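Local coordinates for protein PfhB2 (Pasteurella multocida, PDB 6U8T) that is the YopT-like cysteine protease domain of a virulence-associated toxin, presumably cleaving target proteins with a papain-like catalytic centre, at the interface of chains A and B. Coordinates in Å, arbitrary orientation; residue numbers count along the deposited sequence, not the author numbering. Chains: chain A/B, PfhB2.

In the copies given, the four contacts form two groups: contact 1 and contact 3, with C-alpha centres about 10 Å apart, share B:Val217, and contact 2 and contact 4 are about 12 Å apart. Between the groups the centres lie 27 to 35 Å apart. The two-fold axis places the twins of contacts 1 and 3 beside contacts 2 and 4. Strand 212-219 of B is bonded to strands 122-127 and 147-155 of A in contacts 1 and 3; contact 4 sets strand 160-168 of A against strand 147-155 and helix 20-51 of B. Such intermolecular sheets suggest segment exchange, though the dimer may not be biological.

Contact 1: the interface of chains A and B. Residues chain A 121-124; chain B 215-217.
A:Val123 and B:Val216 face each other in an antiparallel beta-sheet that runs across the two chains, strand 122-127 of A lying beside strand 212-219 of B in this YopT-family cysteine protease domain. Two backbone hydrogen bonds join the pair in both directions: A:Val123 N gives to B:Val216 O at 2.9 Å, and B:Val216 N gives to A:Val123 O at 2.9 Å. The neighbouring bridges, A:Glu122 with B:Val217 and A:Ala124 with B:Asn215, keep the strands in register.

Polar side chains meet on one face of the sheet. The amide of B:Asn215 sits between A:Glu122 and A:Ala124, its CG turned away from the backbone N (chi1 -156°). B:Asn215 ND2 looks toward the carboxylate oxygen OE1 of A:Glu122 at 3.6 Å, a polar approach rather than a hydrogen bond, and the carboxylate and amide planes stand 76° apart. The other end of the amide, B:Asn215 OD1, rests against the methyl CB of A:Ala124 at 3.5 Å.

Valine contacts are looser and meet oxygens rather than carbons. B:Val217 lies alongside A:Glu122, pointing the same way, with its methyl CG2 4.0 Å from the carboxylate OE2. B:Val216 CB is 3.8 Å from A:Val123 O.

Contact 2: the interface of chains A and B. Residues chain A 211-214; chain B 125-127.
B:Thr126 is wedged between A:Lys211 and A:Phe213, burying more surface than its neighbours in the antiparallel beta-sheet formed by strand 122-127 of B and strand 212-219 of A. The methyl CG2 of B:Thr126 touches the rim of the A:Phe213 ring, 3.9 Å from CD1, the two side chains meeting at a slant. On the other flank B:Thr126 CB lies 3.9 Å from A:Lys211 CB, at the root of the aliphatic stem; this lysine is poorly ordered, so its far end says little.

B:Val127 supplies much of the backbone grip. B:Val127 N gives a hydrogen bond to A:Arg212 O at 2.9 Å, nearly along the C=O axis, and B:Val127 O receives A:Arg212 N at 3.0 Å. The branch CG2 leans against A:Arg212 O, while B:Val127 CG1 reaches the ring of A:Phe214, 3.9 Å from CD2.

B:Gly125 completes the strand pairing: its O takes the N of A:Phe214 at 3.1 Å, the donor standing 40° out of the carbonyl plane. The return bond from B:Gly125 N to A:Phe214 O is weak. With chi1 at 78°, which sets CG between the backbone N and the carbonyl carbon, the A:Phe214 ring is folded back onto the neighbouring strand. One ring face then lies over the glycine backbone, near its N, and A:Phe214 CE2 comes 3.4 Å from B:Gly125 CA.

Contact 3: the interface of chains A and B. Residues chain A 46, 99, 102, 107, 109, 120, 151; chain B 217, 219.
B:Tyr219, near the end of strand 212-219, inserts its ring into a largely apolar pocket of chain A lined by A:Leu102, A:Val107, A:Pro109 and A:Lys151. A:Leu102 CD1, 3.5 Å from B:Tyr219 CZ, and A:Val107 CG1, 3.5 Å from B:Tyr219 CD2, lie against the same face of the ring, the valine toward its CG/CD2 side; A:Pro109 CA approaches CD2 too. A:Lys151 CB meets the edge of B:Tyr219 in the ring plane, 3.9 Å from CE1. Near the hydroxyl the rim is polar, with A:Asp99 OD1 and the end of the A:Lys151 chain close by. The tyrosine CG is turned away from its own carbonyl carbon (chi1 -47°), which sends the ring down between these groups; A:Ile46 of helix 20-49 adds a looser contact.

The backbone pairing next to it probably helps to set how far the ring reaches in: B:Val217 N gives to A:Lys151 O at 3.0 Å, and A:Lys151 N gives to B:Val217 O at 3.1 Å, an antiparallel bridge.

Further out, A:Arg120 lies against B:Val217 CG1. It is probably held by a salt bridge to helix 91-104, in which A:Arg120 NH2 bonds A:Asp99 OD1 at 3.1 Å, meeting the oxygen from 46° above the carboxylate plane.

Contact 4: the interface of chains A and B. Residues chain A 159-162; chain B 31, 35, 154, 156.
Antiparallel backbone pairing joins A:Gly159 and A:His161 to B:Leu156 and B:Ile154: A:His161 N and O bond B:Ile154 O and N, each at 2.9 Å, and B:Leu156 N gives to A:Gly159 O at 2.9 Å. The bond from B:Ile154 N is almost straight, 176° at the hydrogen.

Above this ladder, helix 20-51 of B brings B:His35 onto A:Ser160. The imidazole of B:His35 lies flat against the serine, with A:Ser160 CB over the centre of one ring face at 3.5 Å, a CH-pi contact. With CG anti to the backbone N (chi1 -179°), the histidine extends from its helix toward strand 160-168, and its CD2 and NE2 side also approaches A:Thr162 OG1. One helical turn back, B:Val31 packs its methyl CG1 on A:Gly159 CA at 3.5 Å. The carbonyl of B:Val31 is linked by water to A:Ser160: water 1 connects it to the serine O, water 2 to the serine N, so both backbone polar groups of A:Ser160 are satisfied away from the strand partner.

On the other face, A:His161 CB touches B:Ile154 CG1 at 3.9 Å, and the B:Leu156 side chain covers A:Gly159 O. A:His161 is the expected catalytic histidine of this papain-like family; it lies at the start of strand 160-168, which is thereby anchored between strand 147-155 and the long helix of the partner chain.

Contact 1: the interface of chains A and B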
loop_
_atom_site.group_PDB
_atom_site.type_symbol
_atom_site.label_atom_id
_atom_site.label_comp_id
_atom_site.label_asym_id
_atom_site.label_seq_id
_atom_site.Cartn_x
_atom_site.Cartn_y
_atom_site.Cartn_z
ATOM N N ASP A 121 -0.957 -22.000 18.833
ATOM C CA ASP A 121 0.355 -22.064 18.135
ATOM C C ASP A 121 0.225 -21.168 16.903
ATOM O O ASP A 121 -0.018 -21.673 15.825
ATOM C CB ASP A 121 0.783 -23.510 17.833
ATOM C CG ASP A 121 2.189 -23.624 17.262
ATOM O OD1 ASP A 121 2.948 -22.619 17.326
ATOM O OD2 ASP A 121 2.516 -24.702 16.721
ATOM N N GLU A 122 0.312 -19.860 17.122
ATOM C CA GLU A 122 0.469 -18.804 16.105
ATOM C C GLU A 122 1.873 -18.222 16.262
ATOM O O GLU A 122 2.334 -18.071 17.415
ATOM C CB GLU A 122 -0.451 -17.625 16.381
ATOM C CG GLU A 122 -1.928 -17.920 16.526
ATOM C CD GLU A 122 -2.768 -16.641 16.458
ATOM O OE1 GLU A 122 -2.236 -15.558 16.780
ATOM O OE2 GLU A 122 -3.955 -16.714 16.064
ATOM N N VAL A 123 2.515 -17.897 15.154
ATOM C CA VAL A 123 3.812 -17.181 15.151
ATOM C C VAL A 123 3.579 -15.878 14.398
ATOM O O VAL A 123 3.225 -15.921 13.202
ATOM C CB VAL A 123 4.921 -18.026 14.507
ATOM C CG1 VAL A 123 6.228 -17.256 14.458
ATOM C CG2 VAL A 123 5.098 -19.384 15.175
ATOM N N ALA A 124 3.702 -14.764 15.107
ATOM C CA ALA A 124 3.632 -13.395 14.554
ATOM C C ALA A 124 5.065 -12.927 14.312
ATOM O O ALA A 124 6.015 -13.486 14.937
ATOM C CB ALA A 124 2.894 -12.516 15.512
ATOM N N ASN B 215 1.374 -13.331 9.995
ATOM C CA ASN B 215 0.851 -14.197 11.067
ATOM C C ASN B 215 0.693 -15.607 10.519
ATOM O O ASN B 215 0.026 -15.771 9.501
ATOM C CB ASN B 215 -0.482 -13.683 11.603
ATOM C CG ASN B 215 -0.694 -14.173 13.014
ATOM O OD1 ASN B 215 0.148 -13.883 13.849
ATOM N ND2 ASN B 215 -1.761 -14.915 13.292
ATOM N N VAL B 216 1.267 -16.595 11.203
ATOM C CA VAL B 216 1.160 -18.015 10.799
ATOM C C VAL B 216 0.296 -18.720 11.842
ATOM O O VAL B 216 0.662 -18.687 13.000
ATOM C CB VAL B 216 2.556 -18.647 10.643
ATOM C CG1 VAL B 216 2.466 -20.140 10.344
ATOM C CG2 VAL B 216 3.373 -17.923 9.587
ATOM N N VAL B 217 -0.828 -19.302 11.428
ATOM C CA VAL B 217 -1.705 -20.114 12.306
ATOM C C VAL B 217 -1.439 -21.582 11.960
ATOM O O VAL B 217 -1.526 -21.923 10.757
ATOM C CB VAL B 217 -3.190 -19.741 12.157
ATOM C CG1 VAL B 217 -4.070 -20.576 13.094
ATOM C CG2 VAL B 217 -3.404 -18.268 12.408
#

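Contact 2: the interface of chains A and B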
loop_
_atom_site.group_PDB
_atom_site.type_symbol
_atom_site.label_atom_id
_atom_site.label_comp_id
_atom_site.label_asym_id
_atom_site.label_seq_id
_atom_site.Cartn_x
_atom_site.Cartn_y
_atom_site.Cartn_z
ATOM N N LYS A 211 0.430 3.295 12.259
ATOM C CA LYS A 211 1.166 4.515 11.880
ATOM C C LYS A 211 1.839 4.306 10.525
ATOM O O LYS A 211 2.403 3.240 10.301
ATOM C CB LYS A 211 2.111 4.862 13.027
ATOM C CG LYS A 211 1.355 5.152 14.317
ATOM C CD LYS A 211 2.071 6.017 15.313
ATOM C CE LYS A 211 1.130 6.574 16.365
ATOM N NZ LYS A 211 -0.167 7.004 15.775
ATOM N N ARG A 212 1.718 5.290 9.641
ATOM C CA ARG A 212 2.451 5.372 8.342
ATOM C C ARG A 212 3.195 6.706 8.360
ATOM O O ARG A 212 2.667 7.638 8.965
ATOM C CB ARG A 212 1.501 5.254 7.147
ATOM C CG ARG A 212 0.647 3.993 7.162
ATOM C CD ARG A 212 -0.199 3.894 5.917
ATOM N NE ARG A 212 -1.264 4.873 5.933
ATOM C CZ ARG A 212 -2.358 4.807 6.689
ATOM N NH1 ARG A 212 -2.575 3.773 7.512
ATOM N NH2 ARG A 212 -3.247 5.784 6.609
ATOM N N PHE A 213 4.396 6.770 7.779
ATOM C CA PHE A 213 5.240 7.985 7.766
ATOM C C PHE A 213 4.659 9.016 6.791
ATOM O O PHE A 213 4.017 8.683 5.770
ATOM C CB PHE A 213 6.690 7.612 7.461
ATOM C CG PHE A 213 7.364 6.848 8.580
ATOM C CD1 PHE A 213 7.320 7.310 9.892
ATOM C CD2 PHE A 213 8.025 5.647 8.334
ATOM C CE1 PHE A 213 7.947 6.617 10.918
ATOM C CE2 PHE A 213 8.641 4.947 9.365
ATOM C CZ PHE A 213 8.603 5.441 10.651
ATOM N N PHE A 214 4.874 10.278 7.122
ATOM C CA PHE A 214 4.692 11.413 6.194
ATOM C C PHE A 214 5.958 12.263 6.277
ATOM O O PHE A 214 6.694 12.156 7.263
ATOM C CB PHE A 214 3.434 12.215 6.537
ATOM C CG PHE A 214 3.556 13.150 7.708
ATOM C CD1 PHE A 214 4.203 14.365 7.579
ATOM C CD2 PHE A 214 3.004 12.826 8.946
ATOM C CE1 PHE A 214 4.281 15.249 8.656
ATOM C CE2 PHE A 214 3.133 13.675 10.032
ATOM C CZ PHE A 214 3.748 14.895 9.876
ATOM N N GLY B 125 6.739 12.771 10.628
ATOM C CA GLY B 125 5.816 12.284 11.664
ATOM C C GLY B 125 5.052 11.079 11.117
ATOM O O GLY B 125 5.501 10.491 10.099
ATOM N N THR B 126 3.889 10.798 11.685
ATOM C CA THR B 126 3.058 9.641 11.322
ATOM C C THR B 126 1.630 10.112 11.179
ATOM O O THR B 126 1.244 11.101 11.803
ATOM C CB THR B 126 3.116 8.526 12.384
ATOM O OG1 THR B 126 2.726 9.112 13.641
ATOM C CG2 THR B 126 4.476 7.860 12.488
ATOM N N VAL B 127 0.875 9.366 10.398
ATOM C CA VAL B 127 -0.602 9.474 10.252
ATOM C C VAL B 127 -1.188 8.101 10.598
ATOM O O VAL B 127 -0.430 7.107 10.623
ATOM C CB VAL B 127 -0.976 9.865 8.810
ATOM C CG1 VAL B 127 -0.541 11.275 8.476
ATOM C CG2 VAL B 127 -0.434 8.880 7.799
#

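Contact 3: the interface of chains A and B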
loop_
_atom_site.group_PDB
_atom_site.type_symbol
_atom_site.label_atom_id
_atom_site.label_comp_id
_atom_site.label_asym_id
_atom_site.label_seq_id
_atom_site.Cartn_x
_atom_site.Cartn_y
_atom_site.Cartn_z
ATOM N N ILE A 46 -7.030 -25.694 3.126
ATOM C CA ILE A 46 -6.549 -26.304 4.398
ATOM C C ILE A 46 -7.505 -27.434 4.801
ATOM O O ILE A 46 -7.007 -28.558 5.026
ATOM C CB ILE A 46 -6.323 -25.253 5.495
ATOM C CG1 ILE A 46 -5.111 -24.395 5.141
ATOM C CG2 ILE A 46 -6.122 -25.922 6.835
ATOM C CD1 ILE A 46 -4.844 -23.270 6.072
ATOM N N ASP A 99 -11.373 -18.917 11.360
ATOM C CA ASP A 99 -10.978 -19.937 12.364
ATOM C C ASP A 99 -12.206 -20.773 12.764
ATOM O O ASP A 99 -12.049 -22.013 12.904
ATOM C CB ASP A 99 -10.330 -19.302 13.589
ATOM C CG ASP A 99 -9.772 -20.359 14.538
ATOM O OD1 ASP A 99 -8.792 -21.039 14.147
ATOM O OD2 ASP A 99 -10.361 -20.532 15.626
ATOM N N LEU A 102 -13.081 -23.124 9.908
ATOM C CA LEU A 102 -12.099 -24.234 9.843
ATOM C C LEU A 102 -12.431 -25.293 10.899
ATOM O O LEU A 102 -12.355 -26.484 10.565
ATOM C CB LEU A 102 -10.681 -23.679 10.003
ATOM C CG LEU A 102 -10.088 -23.070 8.738
ATOM C CD1 LEU A 102 -8.793 -22.358 9.077
ATOM C CD2 LEU A 102 -9.855 -24.123 7.654
ATOM N N VAL A 107 -11.152 -29.052 11.139
ATOM C CA VAL A 107 -9.714 -28.650 11.268
ATOM C C VAL A 107 -9.446 -28.262 12.728
ATOM O O VAL A 107 -10.213 -27.481 13.265
ATOM C CB VAL A 107 -9.334 -27.516 10.302
ATOM C CG1 VAL A 107 -7.876 -27.113 10.480
ATOM C CG2 VAL A 107 -9.623 -27.897 8.857
ATOM N N PRO A 109 -6.960 -26.482 15.409
ATOM C CA PRO A 109 -5.830 -25.562 15.581
ATOM C C PRO A 109 -4.813 -26.124 16.584
ATOM O O PRO A 109 -5.240 -26.654 17.566
ATOM C CB PRO A 109 -6.447 -24.246 16.088
ATOM C CG PRO A 109 -7.962 -24.429 15.924
ATOM C CD PRO A 109 -8.232 -25.926 15.887
ATOM N N ARG A 120 -2.744 -20.686 21.601
ATOM C CA ARG A 120 -2.753 -20.999 20.155
ATOM C C ARG A 120 -1.308 -21.003 19.650
ATOM O O ARG A 120 -0.526 -20.135 20.063
ATOM C CB ARG A 120 -3.652 -20.005 19.422
ATOM C CG ARG A 120 -5.127 -20.232 19.717
ATOM C CD ARG A 120 -5.591 -21.556 19.146
ATOM N NE ARG A 120 -5.403 -21.519 17.693
ATOM C CZ ARG A 120 -6.349 -21.205 16.813
ATOM N NH1 ARG A 120 -7.584 -20.931 17.199
ATOM N NH2 ARG A 120 -6.065 -21.202 15.525
ATOM N N LYS A 151 -2.009 -21.479 7.754
ATOM C CA LYS A 151 -2.641 -20.318 7.102
ATOM C C LYS A 151 -1.770 -19.100 7.381
ATOM O O LYS A 151 -1.574 -18.779 8.582
ATOM C CB LYS A 151 -4.063 -20.105 7.614
ATOM C CG LYS A 151 -4.922 -19.295 6.665
ATOM C CD LYS A 151 -6.290 -19.017 7.215
ATOM C CE LYS A 151 -6.219 -18.225 8.515
ATOM N NZ LYS A 151 -7.562 -17.817 8.970
ATOM N N VAL B 217 -0.828 -19.302 11.428
ATOM C CA VAL B 217 -1.705 -20.114 12.306
ATOM C C VAL B 217 -1.439 -21.582 11.960
ATOM O O VAL B 217 -1.526 -21.923 10.757
ATOM C CB VAL B 217 -3.190 -19.741 12.157
ATOM C CG1 VAL B 217 -4.070 -20.576 13.094
ATOM C CG2 VAL B 217 -3.404 -18.268 12.408
ATOM N N TYR B 219 -2.234 -25.643 12.176
ATOM C CA TYR B 219 -3.264 -26.695 12.365
ATOM C C TYR B 219 -2.591 -28.065 12.267
ATOM O O TYR B 219 -1.633 -28.225 11.468
ATOM C CB TYR B 219 -4.403 -26.545 11.357
ATOM C CG TYR B 219 -4.932 -25.141 11.229
ATOM C CD1 TYR B 219 -4.354 -24.234 10.356
ATOM C CD2 TYR B 219 -5.967 -24.688 12.033
ATOM C CE1 TYR B 219 -4.809 -22.926 10.264
ATOM C CE2 TYR B 219 -6.451 -23.390 11.933
ATOM C CZ TYR B 219 -5.872 -22.506 11.043
ATOM O OH TYR B 219 -6.336 -21.229 10.930
#

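Contact 4: the interface of chains A and B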
loop_
_atom_site.group_PDB
_atom_site.type_symbol
_atom_site.label_atom_id
_atom_site.label_comp_id
_atom_site.label_asym_id
_atom_site.label_seq_id
_atom_site.Cartn_x
_atom_site.Cartn_y
_atom_site.Cartn_z
ATOM N N GLY A 159 1.598 1.945 -1.517
ATOM C CA GLY A 159 2.290 2.894 -2.403
ATOM C C GLY A 159 2.656 4.194 -1.688
ATOM O O GLY A 159 2.384 4.355 -0.457
ATOM N N SER A 160 3.225 5.106 -2.463
ATOM C CA SER A 160 3.553 6.483 -2.034
ATOM C C SER A 160 2.757 7.495 -2.856
ATOM O O SER A 160 2.463 7.228 -4.014
ATOM C CB SER A 160 5.009 6.698 -2.146
ATOM O OG SER A 160 5.645 5.818 -1.248
ATOM N N HIS A 161 2.336 8.576 -2.204
ATOM C CA HIS A 161 1.580 9.662 -2.850
ATOM C C HIS A 161 2.177 10.985 -2.395
ATOM O O HIS A 161 2.748 11.016 -1.320
ATOM C CB HIS A 161 0.083 9.514 -2.606
ATOM C CG HIS A 161 -0.719 10.488 -3.397
ATOM N ND1 HIS A 161 -0.541 10.662 -4.744
ATOM C CD2 HIS A 161 -1.687 11.361 -3.006
ATOM C CE1 HIS A 161 -1.384 11.561 -5.167
ATOM N NE2 HIS A 161 -2.078 12.030 -4.103
ATOM N N THR A 162 2.094 12.006 -3.249
ATOM C CA THR A 162 2.577 13.364 -2.999
ATOM C C THR A 162 1.401 14.290 -3.276
ATOM O O THR A 162 0.746 14.194 -4.337
ATOM C CB THR A 162 3.730 13.747 -3.940
ATOM O OG1 THR A 162 4.670 12.680 -3.986
ATOM C CG2 THR A 162 4.393 15.048 -3.576
ATOM N N VAL B 31 0.766 2.005 -9.361
ATOM C CA VAL B 31 0.908 2.817 -8.117
ATOM C C VAL B 31 2.337 3.389 -8.030
ATOM O O VAL B 31 2.496 4.547 -7.649
ATOM C CB VAL B 31 0.559 1.968 -6.881
ATOM C CG1 VAL B 31 0.953 2.674 -5.617
ATOM C CG2 VAL B 31 -0.918 1.625 -6.843
ATOM N N HIS B 35 3.182 7.472 -8.441
ATOM C CA HIS B 35 4.015 8.220 -7.471
ATOM C C HIS B 35 4.915 9.205 -8.242
ATOM O O HIS B 35 4.970 10.391 -7.876
ATOM C CB HIS B 35 4.762 7.278 -6.521
ATOM C CG HIS B 35 5.581 8.019 -5.514
ATOM N ND1 HIS B 35 6.829 7.595 -5.121
ATOM C CD2 HIS B 35 5.373 9.210 -4.893
ATOM C CE1 HIS B 35 7.329 8.441 -4.252
ATOM N NE2 HIS B 35 6.463 9.443 -4.090
ATOM N N ILE B 154 3.097 11.165 1.510
ATOM C CA ILE B 154 2.276 10.302 2.388
ATOM C C ILE B 154 2.421 8.860 1.933
ATOM O O ILE B 154 2.457 8.597 0.711
ATOM C CB ILE B 154 0.810 10.739 2.468
ATOM C CG1 ILE B 154 0.044 10.450 1.191
ATOM C CG2 ILE B 154 0.696 12.206 2.867
ATOM C CD1 ILE B 154 -1.377 10.942 1.265
ATOM N N LEU B 156 0.898 5.044 1.906
ATOM C CA LEU B 156 -0.456 4.459 1.802
ATOM C C LEU B 156 -0.462 3.083 2.470
ATOM O O LEU B 156 0.622 2.435 2.609
ATOM C CB LEU B 156 -0.800 4.357 0.316
ATOM C CG LEU B 156 -0.869 5.688 -0.436
ATOM C CD1 LEU B 156 -1.105 5.422 -1.901
ATOM C CD2 LEU B 156 -1.973 6.592 0.054
HETATM O O HOH W 1 0.859 6.265 -6.158
HETATM O O HOH W 2 4.299 4.029 -5.004
#